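Local coordinates for BauA (Acinetobacter baumannii, PDB 6HCP), which takes up iron across the outer membrane as a TonB-dependent receptor and transporter for ferric preacinetobactin, at residues A306-S311 / D344-D349; N119-I124 / G289-G294; A369-H374 / S421-A426; T113-M118 / M151-S156. All coordinates share one frame; numbering follows the deposited sequence. Where two conformers were deposited one is given.

Contact 1: residues A306-S311 / D344-D349; sequences AAYGQS and DKKSAD. With EDO (1,2-ethanediol), chain L.
Residues Ala307-Ser311 and Lys345-Asp349 pair edge to edge as neighbouring antiparallel strands in the wall of the TonB-dependent receptor barrel, their short axes 169° apart in direction. Six backbone hydrogen bonds join Ala307 to Asp349, Gly309 to Ser347 and Ser311 to Lys345. The side chains of Ala307, Ser311, Lys345, Ser347 and Asp349 lie on the face turned to the plug. There Lys345 bends at chi3 (-96°) and again at chi4, and its NZ donates to Ser311 OG over 2.7 Å; Thr313 OG1 is a second partner of the ammonium. Ser311 OG is also bonded to the plug carbonyl Gly123 O, and Ser347 OG to Phe122 O. On the opposite face Tyr308 and Lys346 lie side by side and point the same way, with Tyr308 OH 3.5 Å from Lys346 CD. With CG anti to the backbone N (chi1 177°), the Tyr308 ring meets Ala348 CB at its edge, CD1 4.3 Å away. Gln310 NE2 adds a weak hydrogen bond to Tyr308 OH, 3.4 Å long. The two faces thus differ in chemistry: serine hydroxyls tie the wall to plug carbonyls, and the ammonium of Lys345 would polarise Ser311 OG and probably strengthen its bond to Gly123 O.

Contact 2: residues N119-I124 / G289-G294; sequences NGLFGI and GAMIRG. With EDO (1,2-ethanediol), chain P; EDO (1,2-ethanediol), chain G; EDO (1,2-ethanediol), chain V.
Ile124 approaches Gly289 and Asn119 approaches Arg293 where a plug turn leans on barrel strand segment 289-294, the two segments sharing no hydrogen bond. The backbones diverge: the CA atoms of Ile124 and Gly289 are 5.5 Å apart, those of Asn119 and Arg293 8.8 Å, and side chains bridge the widening gap. Asn119 and Arg293 cross at about a right angle. Asn119 CB sits over one face of the guanidinium, offset toward its rim and 3.5 Å from Arg293 NE, while the amide stacks on the guanidinium with the two planes 27° apart. The polar ends are held elsewhere, Asn119 ND2 by Thr165 OG1 and Arg293 NH2 by Tyr167 OH; Phe241 adds a cation-pi contact to the arginine. Met291 and Leu121 slide past each other in opposite directions. The bend at chi3 of Met291 (-69°) brings CE to 3.7 Å from Leu121 CB, and the same methyl lies 3.9 Å from Asn119 CB. Ile124 makes a looser contact, its CD1 4.1 Å from Ala290 O. Ethanediol molecules occupy the margins: O1 of one accepts from Phe122 N at 2.9 Å in a nearly straight bond, and O2 of a second donates to Asn119 O. Around this plug-to-wall junction, strand 117-118 supplies Met118 against Ile124 and Met291, strand 238-252 reaches Ile124 O through Tyr245 OH, and strand 331-358 packs Ser347 and Asp349 against Leu121.

Contact 3: residues A369-H374 / S421-A426; sequences ATYYNH and SSFGLA. With EDO (1,2-ethanediol), chain N.
Tyr371 reaches across from its barrel strand over Ser421 to Phe423. From CB its chi1 of -52° sets CG anti to the carbonyl carbon and beside the backbone N. The ring then passes Ser421: CD1 lies 3.8 Å from Ser421 CB, and CE1 touches the same carbon a little farther off. Farther out, Tyr371 CZ is 4.3 Å from Phe423 CZ, and at the tip Tyr371 OH comes within 3.7 Å of Phe423 CE2. The two aromatic side chains cross obliquely, and Phe423 also packs on its own pair partner, its CD2 3.8 Å from Ala369 CB. Underneath, the strands run antiparallel, their short axes 162° apart in direction. Thr370 and Ser422 form the hydrogen-bonded pair, with Thr370 N to Ser422 O 2.9 Å and a return bond from Ser422 N to Thr370 O; Ala369-Phe423 and Tyr371-Ser421 are the non-hydrogen-bonded pairs beside it. The side chains of Thr370 and Ser422 project from the other face, where Thr370 OG1 and Ser422 OG share a hydrogen bond of 2.7 Å. Ser422 OG has a second partner in Arg443 NH1 of the next strand, 436-451. Ser421 OG binds an ethanediol hydroxyl, O2, at 3.1 Å. Detergent molecules touch Gly424 and Leu425 of the same strand, and one lies near Ala369. The chemistry is therefore split: a mainly aromatic face, carrying the Tyr371 and Ser421 hydroxyls and consistent with the membrane side of the barrel where detergent lies, and behind it a hydroxyl pair linked to Arg443.

Contact 4: residues T113-M118 / M151-S156; sequences TNDMSM and MPPAGS
Asp115 of the plug domain holds a type I beta turn, Pro152-Gly155, and the Ser156 that follows it, with both carboxylate oxygens. Its CG stands anti to the carbonyl carbon, beside the backbone N (chi1 -71°), which starts the side chain toward the turn. OD1 accepts from Ala154 N at 2.7 Å on its syn lone pair, the N-H almost straight (167°). OD2 takes two donors from one residue: Ser156 N, 2.9 Å away and close to the line of the C-O bond, and Ser156 OG, an unusually short 2.5 Å away on the anti lone pair. The two backbone donors, with the short hydroxyl contact, are consistent with an ionised carboxylate. Pro152 crosses the aspartate at about a right angle and lays its CB 3.4 Å from Asp115 OD1. The turn is closed by its own bond from Gly155 N to Pro152 O, 3.0 Å long. In the second shell, Asn114 ND2 and Thr113 OG1 both bond to Phe127 O, fixing the 3-10 segment just before Asp115, and Phe122 packs on Pro152. Gly155 O reaches the barrel wall at Thr489 OG1. Ser156 OG, while donating to Asp115 OD2, also accepts a hydrogen bond from Ser112 N.

Overall arrangement
Contacts 1 and 3 are strand pairings of the barrel wall, contact 4 lies within the plug, and contact 2 joins plug to wall. The centre of contact 4 lies about 9 Å from the centre of the chain, the nearest of the four; that of contact 3, at about 21 Å, is the farthest. Strands 282-297, 302-318, 331-358, 361-381 and 412-431 run consecutively through contacts 2, 1 and 3. Backbone hydrogen bonds carry contacts 1 and 3, apolar and stacked side chains contact 2, a buried carboxylate contact 4. Contact 2 has no exposed residue, whereas contact 1 has several on its outer face. Tyr372 of contact 3 packs on Pro153 of contact 4, with CZ and CG 3.6 Å apart.

Contact 1: residues A306-S311 / D344-D349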
loop_
_atom_site.group_PDB
_atom_site.type_symbol
_atom_site.label_atom_id
_atom_site.label_comp_id
_atom_site.label_asym_id
_atom_site.label_seq_id
_atom_site.Cartn_x
_atom_site.Cartn_y
_atom_site.Cartn_z
ATOM N N ALA A 306 -41.387 28.416 -19.509
ATOM C CA ALA A 306 -40.322 29.090 -20.196
ATOM C C ALA A 306 -39.057 28.990 -19.347
ATOM O O ALA A 306 -39.115 29.129 -18.115
ATOM C CB ALA A 306 -40.696 30.524 -20.455
ATOM N N ALA A 307 -37.929 28.816 -20.034
ATOM C CA ALA A 307 -36.590 28.794 -19.415
ATOM C C ALA A 307 -35.653 29.655 -20.258
ATOM O O ALA A 307 -35.720 29.639 -21.478
ATOM C CB ALA A 307 -36.100 27.370 -19.322
ATOM N N TYR A 308 -34.865 30.489 -19.580
ATOM C CA TYR A 308 -33.862 31.300 -20.171
ATOM C C TYR A 308 -32.601 31.208 -19.312
ATOM O O TYR A 308 -32.675 31.267 -18.082
ATOM C CB TYR A 308 -34.295 32.769 -20.257
ATOM C CG TYR A 308 -33.224 33.677 -20.808
ATOM C CD1 TYR A 308 -32.949 33.702 -22.172
ATOM C CD2 TYR A 308 -32.389 34.403 -19.970
ATOM C CE1 TYR A 308 -31.932 34.488 -22.692
ATOM C CE2 TYR A 308 -31.364 35.194 -20.474
ATOM C CZ TYR A 308 -31.140 35.239 -21.842
ATOM O OH TYR A 308 -30.111 35.964 -22.364
ATOM N N GLY A 309 -31.450 31.241 -19.976
ATOM C CA GLY A 309 -30.185 31.236 -19.278
ATOM C C GLY A 309 -29.067 31.817 -20.099
ATOM O O GLY A 309 -29.163 31.957 -21.329
ATOM N N GLN A 310 -27.940 32.038 -19.418
ATOM C CA GLN A 310 -26.733 32.498 -20.035
ATOM C C GLN A 310 -25.536 31.994 -19.218
ATOM O O GLN A 310 -25.617 31.792 -17.992
ATOM C CB GLN A 310 -26.723 34.030 -20.115
ATOM C CG GLN A 310 -27.025 34.678 -18.784
ATOM C CD GLN A 310 -27.176 36.175 -18.905
ATOM O OE1 GLN A 310 -26.634 36.931 -18.103
ATOM N NE2 GLN A 310 -27.869 36.609 -19.946
ATOM N N SER A 311 -24.383 31.932 -19.873
ATOM C CA SER A 311 -23.180 31.571 -19.198
ATOM C C SER A 311 -22.003 32.160 -19.954
ATOM O O SER A 311 -22.112 32.499 -21.138
ATOM C CB SER A 311 -23.057 30.058 -19.037
ATOM O OG SER A 311 -22.835 29.427 -20.288
ATOM N N ASP A 344 -19.395 33.605 -24.741
ATOM C CA ASP A 344 -20.632 34.087 -24.141
ATOM C C ASP A 344 -21.810 33.337 -24.773
ATOM O O ASP A 344 -21.968 33.346 -25.999
ATOM C CB ASP A 344 -20.801 35.593 -24.367
ATOM C CG ASP A 344 -19.829 36.454 -23.575
ATOM O OD1 ASP A 344 -19.409 36.021 -22.495
ATOM O OD2 ASP A 344 -19.507 37.553 -24.045
ATOM N N LYS A 345 -22.627 32.711 -23.921
ATOM C CA LYS A 345 -23.689 31.820 -24.338
ATOM C C LYS A 345 -25.028 32.374 -23.841
ATOM O O LYS A 345 -25.122 32.851 -22.716
ATOM C CB LYS A 345 -23.457 30.424 -23.750
ATOM C CG LYS A 345 -22.269 29.654 -24.305
ATOM C CD LYS A 345 -21.741 28.543 -23.390
ATOM C CE LYS A 345 -20.566 29.039 -22.562
ATOM N NZ LYS A 345 -20.479 28.387 -21.239
ATOM N N LYS A 346 -26.081 32.134 -24.629
ATOM C CA LYS A 346 -27.460 32.355 -24.219
ATOM C C LYS A 346 -28.333 31.222 -24.743
ATOM O O LYS A 346 -28.099 30.719 -25.836
ATOM C CB LYS A 346 -27.979 33.681 -24.793
ATOM C CG LYS A 346 -27.261 34.930 -24.298
ATOM C CD LYS A 346 -27.798 36.211 -24.941
ATOM C CE LYS A 346 -26.784 37.336 -25.000
ATOM N NZ LYS A 346 -26.139 37.559 -23.686
ATOM N N SER A 347 -29.357 30.849 -23.981
ATOM C CA SER A 347 -30.166 29.727 -24.360
ATOM C C SER A 347 -31.580 29.880 -23.798
ATOM O O SER A 347 -31.820 30.513 -22.771
ATOM C CB SER A 347 -29.533 28.414 -23.930
ATOM O OG SER A 347 -29.318 28.428 -22.551
ATOM N N ALA A 348 -32.524 29.246 -24.480
ATOM C CA ALA A 348 -33.924 29.353 -24.094
ATOM C C ALA A 348 -34.663 28.111 -24.553
ATOM O O ALA A 348 -34.316 27.510 -25.579
ATOM C CB ALA A 348 -34.520 30.621 -24.679
ATOM N N ASP A 349 -35.745 27.807 -23.838
ATOM C CA ASP A 349 -36.615 26.689 -24.119
ATOM C C ASP A 349 -37.975 27.028 -23.508
ATOM O O ASP A 349 -38.047 27.276 -22.286
ATOM C CB ASP A 349 -36.043 25.405 -23.514
ATOM C CG ASP A 349 -36.895 24.160 -23.686
ATOM O OD1 ASP A 349 -38.004 24.266 -24.256
ATOM O OD2 ASP A 349 -36.435 23.079 -23.253
HETATM C C1 EDO L . -15.907 37.380 -25.754
HETATM O O1 EDO L . -16.898 37.701 -24.777
HETATM C C2 EDO L . -16.559 36.482 -26.789
HETATM O O2 EDO L . -17.817 37.024 -27.210
#

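Contact 2: residues N119-I124 / G289-G294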
loop_
_atom_site.group_PDB
_atom_site.type_symbol
_atom_site.label_atom_id
_atom_site.label_comp_id
_atom_site.label_asym_id
_atom_site.label_seq_id
_atom_site.Cartn_x
_atom_site.Cartn_y
_atom_site.Cartn_z
ATOM N N ASN A 119 -31.059 21.440 -15.284
ATOM C CA ASN A 119 -32.506 21.482 -15.162
ATOM C C ASN A 119 -33.138 21.494 -16.563
ATOM O O ASN A 119 -34.123 22.216 -16.816
ATOM C CB ASN A 119 -32.936 22.710 -14.355
ATOM C CG ASN A 119 -32.367 22.714 -12.948
ATOM O OD1 ASN A 119 -32.367 21.681 -12.279
ATOM N ND2 ASN A 119 -31.916 23.867 -12.489
ATOM N N GLY A 120 -32.550 20.723 -17.483
ATOM C CA GLY A 120 -33.118 20.503 -18.816
ATOM C C GLY A 120 -32.634 21.502 -19.864
ATOM O O GLY A 120 -32.967 21.343 -21.041
ATOM N N LEU A 121 -31.893 22.536 -19.457
ATOM C CA LEU A 121 -31.445 23.620 -20.346
ATOM C C LEU A 121 -29.960 23.461 -20.699
ATOM O O LEU A 121 -29.113 23.388 -19.804
ATOM C CB LEU A 121 -31.681 24.967 -19.650
ATOM C CG LEU A 121 -31.549 26.211 -20.529
ATOM C CD1 LEU A 121 -32.620 26.235 -21.621
ATOM C CD2 LEU A 121 -31.624 27.483 -19.697
ATOM N N PHE A 122 -29.647 23.560 -21.993
ATOM C CA PHE A 122 -28.283 23.427 -22.491
ATOM C C PHE A 122 -27.601 24.807 -22.522
ATOM O O PHE A 122 -28.264 25.846 -22.453
ATOM C CB PHE A 122 -28.329 22.720 -23.847
ATOM C CG PHE A 122 -28.870 21.316 -23.783
ATOM C CD1 PHE A 122 -30.233 21.067 -23.869
ATOM C CD2 PHE A 122 -28.025 20.245 -23.546
ATOM C CE1 PHE A 122 -30.739 19.785 -23.730
ATOM C CE2 PHE A 122 -28.532 18.959 -23.415
ATOM C CZ PHE A 122 -29.881 18.722 -23.545
ATOM N N GLY A 123 -26.267 24.804 -22.492
ATOM C CA GLY A 123 -25.460 26.009 -22.608
ATOM C C GLY A 123 -25.237 26.768 -21.300
ATOM O O GLY A 123 -24.803 27.945 -21.346
ATOM N N ILE A 124 -25.500 26.133 -20.145
ATOM C CA ILE A 124 -25.402 26.803 -18.828
ATOM C C ILE A 124 -24.218 26.266 -17.999
ATOM O O ILE A 124 -23.608 27.004 -17.200
ATOM C CB ILE A 124 -26.713 26.647 -18.041
ATOM C CG1 ILE A 124 -27.934 27.011 -18.888
ATOM C CG2 ILE A 124 -26.659 27.433 -16.745
ATOM C CD1 ILE A 124 -27.849 28.411 -19.455
ATOM N N GLY A 289 -22.683 31.030 -14.694
ATOM C CA GLY A 289 -23.968 30.742 -15.343
ATOM C C GLY A 289 -25.149 31.192 -14.511
ATOM O O GLY A 289 -25.082 31.238 -13.297
ATOM N N ALA A 290 -26.300 31.341 -15.168
ATOM C CA ALA A 290 -27.540 31.700 -14.491
ATOM C C ALA A 290 -28.707 31.310 -15.392
ATOM O O ALA A 290 -28.577 31.337 -16.624
ATOM C CB ALA A 290 -27.561 33.179 -14.179
ATOM N N MET A 291 -29.762 30.780 -14.779
ATOM C CA MET A 291 -30.954 30.428 -15.532
ATOM C C MET A 291 -32.207 30.655 -14.689
ATOM O O MET A 291 -32.157 30.707 -13.462
ATOM C CB MET A 291 -30.934 28.977 -15.998
ATOM C CG MET A 291 -30.849 27.972 -14.872
ATOM S SD MET A 291 -30.816 26.283 -15.530
ATOM C CE MET A 291 -32.472 26.091 -16.182
ATOM N N ILE A 292 -33.317 30.857 -15.398
ATOM C CA ILE A 292 -34.609 31.003 -14.775
ATOM C C ILE A 292 -35.600 30.146 -15.539
ATOM O O ILE A 292 -35.569 30.083 -16.779
ATOM C CB ILE A 292 -35.050 32.479 -14.727
ATOM C CG1 ILE A 292 -36.405 32.630 -14.028
ATOM C CG2 ILE A 292 -35.065 33.085 -16.119
ATOM C CD1 ILE A 292 -36.724 34.060 -13.659
ATOM N N ARG A 293 -36.464 29.490 -14.777
ATOM C CA ARG A 293 -37.523 28.678 -15.288
ATOM C C ARG A 293 -38.835 29.130 -14.646
ATOM O O ARG A 293 -38.903 29.329 -13.440
ATOM C CB ARG A 293 -37.320 27.199 -14.943
ATOM C CG ARG A 293 -36.113 26.547 -15.601
ATOM C CD ARG A 293 -35.944 25.099 -15.166
ATOM N NE ARG A 293 -35.572 24.951 -13.762
ATOM C CZ ARG A 293 -36.087 24.024 -12.952
ATOM N NH1 ARG A 293 -37.019 23.198 -13.402
ATOM N NH2 ARG A 293 -35.637 23.893 -11.717
ATOM N N GLY A 294 -39.865 29.277 -15.476
ATOM C CA GLY A 294 -41.214 29.630 -15.014
ATOM C C GLY A 294 -42.227 28.652 -15.557
ATOM O O GLY A 294 -42.057 28.133 -16.651
HETATM C C1 EDO P . -36.365 22.422 -19.895
HETATM O O1 EDO P . -37.769 22.644 -20.045
HETATM C C2 EDO P . -35.637 23.748 -19.787
HETATM O O2 EDO P . -35.440 24.051 -18.403
HETATM C C1 EDO G . -31.873 25.078 -25.043
HETATM O O1 EDO G . -31.612 23.989 -24.125
HETATM C C2 EDO G . -30.664 25.356 -25.924
HETATM O O2 EDO G . -30.550 24.376 -26.971
HETATM C C1 EDO V . -39.596 22.894 -17.465
HETATM O O1 EDO V . -40.870 23.059 -16.837
HETATM C C2 EDO V . -38.647 23.870 -16.797
HETATM O O2 EDO V . -39.281 24.302 -15.583
#

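Contact 3: residues A369-H374 / S421-A426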
loop_
_atom_site.group_PDB
_atom_site.type_symbol
_atom_site.label_atom_id
_atom_site.label_comp_id
_atom_site.label_asym_id
_atom_site.label_seq_id
_atom_site.Cartn_x
_atom_site.Cartn_y
_atom_site.Cartn_z
ATOM N N ALA A 369 -40.173 25.324 -28.346
ATOM C CA ALA A 369 -39.229 26.032 -29.166
ATOM C C ALA A 369 -37.965 26.265 -28.345
ATOM O O ALA A 369 -38.064 26.632 -27.167
ATOM C CB ALA A 369 -39.833 27.346 -29.611
ATOM N N THR A 370 -36.798 26.044 -28.968
ATOM C CA THR A 370 -35.514 26.230 -28.282
ATOM C C THR A 370 -34.630 27.157 -29.113
ATOM O O THR A 370 -34.748 27.211 -30.345
ATOM C CB THR A 370 -34.796 24.896 -28.019
ATOM O OG1 THR A 370 -34.220 24.386 -29.227
ATOM C CG2 THR A 370 -35.706 23.855 -27.418
ATOM N N TYR A 371 -33.700 27.814 -28.419
ATOM C CA TYR A 371 -32.716 28.712 -29.010
ATOM C C TYR A 371 -31.400 28.572 -28.229
ATOM O O TYR A 371 -31.395 28.512 -27.004
ATOM C CB TYR A 371 -33.211 30.162 -28.993
ATOM C CG TYR A 371 -34.588 30.355 -29.588
ATOM C CD1 TYR A 371 -34.747 30.631 -30.941
ATOM C CD2 TYR A 371 -35.741 30.185 -28.826
ATOM C CE1 TYR A 371 -36.004 30.774 -31.511
ATOM C CE2 TYR A 371 -37.008 30.316 -29.381
ATOM C CZ TYR A 371 -37.136 30.607 -30.730
ATOM O OH TYR A 371 -38.368 30.751 -31.297
ATOM N N TYR A 372 -30.289 28.625 -28.957
ATOM C CA TYR A 372 -28.949 28.731 -28.362
ATOM C C TYR A 372 -28.082 29.609 -29.262
ATOM O O TYR A 372 -28.134 29.507 -30.475
ATOM C CB TYR A 372 -28.308 27.354 -28.181
ATOM C CG TYR A 372 -26.830 27.391 -27.886
ATOM C CD1 TYR A 372 -25.896 27.460 -28.906
ATOM C CD2 TYR A 372 -26.366 27.410 -26.581
ATOM C CE1 TYR A 372 -24.535 27.482 -28.644
ATOM C CE2 TYR A 372 -25.010 27.458 -26.301
ATOM C CZ TYR A 372 -24.091 27.441 -27.331
ATOM O OH TYR A 372 -22.754 27.471 -27.060
ATOM N N ASN A 373 -27.344 30.534 -28.647
ATOM C CA ASN A 373 -26.400 31.369 -29.375
ATOM C C ASN A 373 -25.134 31.508 -28.532
ATOM O O ASN A 373 -25.217 31.693 -27.324
ATOM C CB ASN A 373 -26.970 32.752 -29.712
ATOM C CG ASN A 373 -25.986 33.620 -30.472
ATOM O OD1 ASN A 373 -25.763 33.424 -31.667
ATOM N ND2 ASN A 373 -25.312 34.513 -29.769
ATOM N N HIS A 374 -23.976 31.460 -29.188
ATOM C CA HIS A 374 -22.745 31.878 -28.526
ATOM C C HIS A 374 -21.912 32.741 -29.464
ATOM O O HIS A 374 -21.998 32.629 -30.686
ATOM C CB HIS A 374 -21.973 30.680 -27.933
ATOM C CG HIS A 374 -21.107 29.907 -28.866
ATOM N ND1 HIS A 374 -21.134 28.523 -28.884
ATOM C CD2 HIS A 374 -20.070 30.276 -29.653
ATOM C CE1 HIS A 374 -20.186 28.085 -29.696
ATOM N NE2 HIS A 374 -19.505 29.147 -30.174
ATOM N N SER A 421 -31.601 26.698 -33.385
ATOM C CA SER A 421 -32.981 26.852 -32.945
ATOM C C SER A 421 -33.754 25.589 -33.331
ATOM O O SER A 421 -33.326 24.847 -34.232
ATOM C CB SER A 421 -33.591 28.075 -33.543
ATOM O OG SER A 421 -33.771 27.864 -34.930
ATOM N N SER A 422 -34.807 25.278 -32.572
ATOM C CA SER A 422 -35.626 24.126 -32.916
ATOM C C SER A 422 -37.086 24.356 -32.512
ATOM O O SER A 422 -37.399 25.203 -31.665
ATOM C CB SER A 422 -35.084 22.850 -32.305
ATOM O OG SER A 422 -35.440 22.735 -30.939
ATOM N N PHE A 423 -37.945 23.519 -33.094
ATOM C CA PHE A 423 -39.344 23.452 -32.740
ATOM C C PHE A 423 -39.672 21.969 -32.700
ATOM O O PHE A 423 -39.324 21.217 -33.615
ATOM C CB PHE A 423 -40.204 24.292 -33.702
ATOM C CG PHE A 423 -39.678 25.703 -33.911
ATOM C CD1 PHE A 423 -38.493 25.929 -34.611
ATOM C CD2 PHE A 423 -40.289 26.798 -33.312
ATOM C CE1 PHE A 423 -37.944 27.206 -34.716
ATOM C CE2 PHE A 423 -39.764 28.079 -33.456
ATOM C CZ PHE A 423 -38.557 28.267 -34.090
ATOM N N GLY A 424 -40.329 21.549 -31.615
ATOM C CA GLY A 424 -40.613 20.162 -31.448
ATOM C C GLY A 424 -42.011 19.899 -30.913
ATOM O O GLY A 424 -42.638 20.766 -30.299
ATOM N N LEU A 425 -42.506 18.694 -31.205
ATOM C CA LEU A 425 -43.830 18.249 -30.787
ATOM C C LEU A 425 -43.757 16.752 -30.506
ATOM O O LEU A 425 -43.208 15.999 -31.306
ATOM C CB LEU A 425 -44.839 18.562 -31.901
ATOM C CG LEU A 425 -46.279 18.105 -31.673
ATOM C CD1 LEU A 425 -46.916 18.861 -30.509
ATOM C CD2 LEU A 425 -47.100 18.310 -32.931
ATOM N N ALA A 426 -44.393 16.318 -29.404
ATOM C CA ALA A 426 -44.550 14.905 -29.131
ATOM C C ALA A 426 -45.867 14.641 -28.393
ATOM O O ALA A 426 -46.358 15.483 -27.669
ATOM C CB ALA A 426 -43.386 14.358 -28.331
HETATM C C1 EDO N . -29.790 29.300 -36.952
HETATM O O1 EDO N . -29.695 30.667 -37.337
HETATM C C2 EDO N . -30.546 29.271 -35.637
HETATM O O2 EDO N . -31.747 30.038 -35.771
#

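Contact 4: residues T113-M118 / M151-S156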
loop_
_atom_site.group_PDB
_atom_site.type_symbol
_atom_site.label_atom_id
_atom_site.label_comp_id
_atom_site.label_asym_id
_atom_site.label_seq_id
_atom_site.Cartn_x
_atom_site.Cartn_y
_atom_site.Cartn_z
ATOM N N THR A 113 -18.573 17.371 -22.625
ATOM C CA THR A 113 -18.857 18.168 -21.452
ATOM C C THR A 113 -19.700 19.385 -21.827
ATOM O O THR A 113 -20.469 19.884 -21.016
ATOM C CB THR A 113 -17.557 18.569 -20.746
ATOM O OG1 THR A 113 -16.704 19.268 -21.664
ATOM C CG2 THR A 113 -16.859 17.350 -20.188
ATOM N N ASN A 114 -19.488 19.894 -23.040
ATOM C CA ASN A 114 -20.189 21.088 -23.516
ATOM C C ASN A 114 -21.705 20.855 -23.632
ATOM O O ASN A 114 -22.448 21.821 -23.805
ATOM C CB ASN A 114 -19.781 21.465 -24.940
ATOM C CG ASN A 114 -18.408 22.062 -25.107
ATOM O OD1 ASN A 114 -18.019 22.329 -26.242
ATOM N ND2 ASN A 114 -17.616 22.126 -24.042
ATOM N N ASP A 115 -22.128 19.582 -23.647
ATOM C CA ASP A 115 -23.471 19.162 -24.026
ATOM C C ASP A 115 -24.311 18.734 -22.818
ATOM O O ASP A 115 -25.371 18.126 -22.973
ATOM C CB ASP A 115 -23.420 18.041 -25.070
ATOM C CG ASP A 115 -22.941 18.535 -26.430
ATOM O OD1 ASP A 115 -22.882 19.771 -26.602
ATOM O OD2 ASP A 115 -22.566 17.695 -27.280
ATOM N N MET A 116 -23.847 19.025 -21.603
ATOM C CA MET A 116 -24.670 18.715 -20.430
ATOM C C MET A 116 -25.789 19.753 -20.309
ATOM O O MET A 116 -25.584 20.917 -20.651
ATOM C CB MET A 116 -23.836 18.745 -19.146
ATOM C CG MET A 116 -22.671 17.780 -19.185
ATOM S SD MET A 116 -21.934 17.715 -17.514
ATOM C CE MET A 116 -21.302 19.372 -17.344
ATOM N N SER A 117 -26.920 19.334 -19.746
ATOM C CA SER A 117 -27.984 20.252 -19.439
ATOM C C SER A 117 -28.051 20.512 -17.932
ATOM O O SER A 117 -27.567 19.703 -17.129
ATOM C CB SER A 117 -29.293 19.773 -19.994
ATOM O OG SER A 117 -29.621 18.463 -19.558
ATOM N N MET A 118 -28.592 21.687 -17.576
ATOM C CA MET A 118 -28.876 22.054 -16.195
ATOM C C MET A 118 -30.379 22.302 -16.050
ATOM O O MET A 118 -30.918 23.127 -16.766
ATOM C CB MET A 118 -28.113 23.299 -15.751
ATOM C CG MET A 118 -28.359 23.627 -14.264
ATOM S SD MET A 118 -27.503 25.120 -13.726
ATOM C CE MET A 118 -25.798 24.637 -13.926
ATOM N N MET A 151 -30.344 19.673 -30.571
ATOM C CA MET A 151 -28.955 19.460 -30.827
ATOM C C MET A 151 -28.165 20.309 -29.842
ATOM O O MET A 151 -28.134 21.529 -29.939
ATOM C CB MET A 151 -28.591 19.860 -32.264
ATOM C CG MET A 151 -27.133 19.611 -32.637
ATOM S SD MET A 151 -26.866 19.883 -34.413
ATOM C CE MET A 151 -26.983 21.667 -34.472
ATOM N N PRO A 152 -27.430 19.702 -28.891
ATOM C CA PRO A 152 -26.610 20.503 -27.977
ATOM C C PRO A 152 -25.388 21.088 -28.670
ATOM O O PRO A 152 -25.033 20.696 -29.791
ATOM C CB PRO A 152 -26.235 19.475 -26.899
ATOM C CG PRO A 152 -26.181 18.172 -27.665
ATOM C CD PRO A 152 -27.335 18.254 -28.658
ATOM N N PRO A 153 -24.674 22.031 -28.016
ATOM C CA PRO A 153 -23.717 22.871 -28.726
ATOM C C PRO A 153 -22.564 22.152 -29.432
ATOM O O PRO A 153 -22.113 22.655 -30.453
ATOM C CB PRO A 153 -23.157 23.769 -27.611
ATOM C CG PRO A 153 -24.260 23.866 -26.617
ATOM C CD PRO A 153 -24.924 22.507 -26.652
ATOM N N ALA A 154 -22.080 21.014 -28.895
ATOM C CA ALA A 154 -20.962 20.305 -29.522
ATOM C C ALA A 154 -21.445 19.159 -30.426
ATOM O O ALA A 154 -20.637 18.478 -31.056
ATOM C CB ALA A 154 -19.998 19.780 -28.491
ATOM N N GLY A 155 -22.757 18.951 -30.508
ATOM C CA GLY A 155 -23.337 17.928 -31.401
ATOM C C GLY A 155 -22.926 16.498 -31.063
ATOM O O GLY A 155 -22.952 15.633 -31.929
ATOM N N SER A 156 -22.609 16.207 -29.787
ATOM C CA SER A 156 -22.262 14.840 -29.412
ATOM C C SER A 156 -23.547 14.016 -29.273
ATOM O O SER A 156 -24.616 14.580 -29.018
ATOM C CB SER A 156 -21.381 14.794 -28.149
ATOM O OG SER A 156 -22.097 15.209 -26.997
#